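Local coordinates for ribose-phosphate pyrophosphokinase (Mycobacterium smegmatis, PDB 5MP7), which probably makes phosphoribosyl pyrophosphate by transferring the pyrophosphoryl group of ATP to the 1-hydroxyl of ribose 5-phosphate, using magnesium ions, at residues Asp25-Ala28 against Lys29-Val33. Sequence-based numbering, arbitrary orientation.
Sequences DQVA and KELDV
Ala28 O takes two backbone N-H groups where helix 21-31 ends in a Schellman motif. Val33 N gives it a straight bond of 3.1 Å (161° at the hydrogen). Asp32 N is nearer, 2.9 Å from Ala28 O, but its N-H is bent well away from the oxygen (117°), so that bond is weak. Asp32 N also bonds weakly to Lys29 O. Asp32, with positive phi, is the C-prime residue that turns the chain out of the helix. One turn earlier the pattern is regular alpha-helical, Lys29 N to Asp25 O, Glu30 N to Gln26 O and Leu31 N to Val27 O. The Asp25 carboxylate swings toward the C-terminal end because CG stands anti to the backbone N (chi1 164°). Lys29 runs back across it, CD over Asp25 O at 3.4 Å, and NZ reaches both carboxylate oxygens, forming a rather long salt bridge to OD2 at 3.5 Å on the exposed side of the helix. Val27 is buried and also packs on Ile309 of helix 302-314. Glu30 touches Pro303 and Ala306 of that helix, and Gln26 OE1 accepts hydrogen bonds from Asn283 and Ser300, joining the N-terminal domain's first helix to the C-terminal part of the chain. The branches of Val27 and Leu31 run alongside each other on the same flank of the helix, Val27 CG1 meeting Leu31 CD1 at 3.9 Å.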
loop_
_atom_site.group_PDB
_atom_site.type_symbol
_atom_site.label_atom_id
_atom_site.label_comp_id
_atom_site.label_asym_id
_atom_site.label_seq_id
_atom_site.Cartn_x
_atom_site.Cartn_y
_atom_site.Cartn_z
ATOM N N ASP A 25 5.620 3.032 61.306
ATOM C CA ASP A 25 4.434 3.009 62.143
ATOM C C ASP A 25 4.765 2.636 63.578
ATOM O O ASP A 25 4.227 3.263 64.474
ATOM C CB ASP A 25 3.437 2.048 61.511
ATOM C CG ASP A 25 2.331 1.638 62.438
ATOM O OD1 ASP A 25 1.334 2.403 62.557
ATOM O OD2 ASP A 25 2.478 0.523 63.046
ATOM N N GLN A 26 5.631 1.639 63.798
ATOM C CA GLN A 26 6.046 1.262 65.167
ATOM C C GLN A 26 6.791 2.389 65.879
ATOM O O GLN A 26 6.540 2.640 67.044
ATOM C CB GLN A 26 6.950 0.041 65.186
ATOM C CG GLN A 26 6.260 -1.297 64.940
ATOM C CD GLN A 26 7.234 -2.441 64.648
ATOM O OE1 GLN A 26 8.437 -2.372 64.905
ATOM N NE2 GLN A 26 6.701 -3.506 64.089
ATOM N N VAL A 27 7.661 3.108 65.165
ATOM C CA VAL A 27 8.408 4.195 65.756
ATOM C C VAL A 27 7.493 5.365 66.107
ATOM O O VAL A 27 7.608 5.937 67.171
ATOM C CB VAL A 27 9.497 4.688 64.806
ATOM C CG1 VAL A 27 10.067 6.016 65.289
ATOM C CG2 VAL A 27 10.630 3.687 64.717
ATOM N N ALA A 28 6.601 5.709 65.183
ATOM C CA ALA A 28 5.597 6.742 65.383
ATOM C C ALA A 28 4.728 6.482 66.601
ATOM O O ALA A 28 4.464 7.394 67.365
ATOM C CB ALA A 28 4.714 6.863 64.145
ATOM N N LYS A 29 4.283 5.242 66.770
ATOM C CA LYS A 29 3.509 4.865 67.950
ATOM C C LYS A 29 4.255 5.030 69.225
ATOM O O LYS A 29 3.695 5.529 70.162
ATOM C CB LYS A 29 3.022 3.439 67.853
ATOM C CG LYS A 29 1.643 3.354 67.230
ATOM C CD LYS A 29 1.531 2.196 66.228
ATOM C CE LYS A 29 0.062 1.821 66.082
ATOM N NZ LYS A 29 -0.342 0.688 65.193
ATOM N N GLU A 30 5.519 4.632 69.272
ATOM C CA GLU A 30 6.356 4.792 70.502
ATOM C C GLU A 30 6.547 6.246 70.899
ATOM O O GLU A 30 6.593 6.554 72.089
ATOM C CB GLU A 30 7.736 4.157 70.329
ATOM C CG GLU A 30 7.667 2.649 70.052
ATOM C CD GLU A 30 7.335 1.834 71.308
ATOM O OE1 GLU A 30 6.884 2.454 72.318
ATOM O OE2 GLU A 30 7.537 0.575 71.284
ATOM N N LEU A 31 6.664 7.121 69.902
ATOM C CA LEU A 31 6.854 8.554 70.124
ATOM C C LEU A 31 5.567 9.307 70.319
ATOM O O LEU A 31 5.615 10.435 70.782
ATOM C CB LEU A 31 7.542 9.194 68.926
ATOM C CG LEU A 31 9.000 8.858 68.718
ATOM C CD1 LEU A 31 9.397 9.322 67.331
ATOM C CD2 LEU A 31 9.864 9.513 69.772
ATOM N N ASP A 32 4.436 8.702 69.935
ATOM C CA ASP A 32 3.122 9.354 69.942
ATOM C C ASP A 32 3.060 10.548 69.006
ATOM O O ASP A 32 2.515 11.604 69.334
ATOM C CB ASP A 32 2.704 9.771 71.374
ATOM C CG ASP A 32 1.230 10.199 71.463
ATOM O OD1 ASP A 32 0.359 9.461 70.919
ATOM O OD2 ASP A 32 0.943 11.267 72.077
ATOM N N VAL A 33 3.671 10.398 67.855
ATOM C CA VAL A 33 3.704 11.466 66.863
ATOM C C VAL A 33 3.316 10.843 65.556
ATOM O O VAL A 33 3.857 9.814 65.212
ATOM C CB VAL A 33 5.130 12.053 66.734
ATOM C CG1 VAL A 33 5.246 12.992 65.546
ATOM C CG2 VAL A 33 5.509 12.802 68.008
#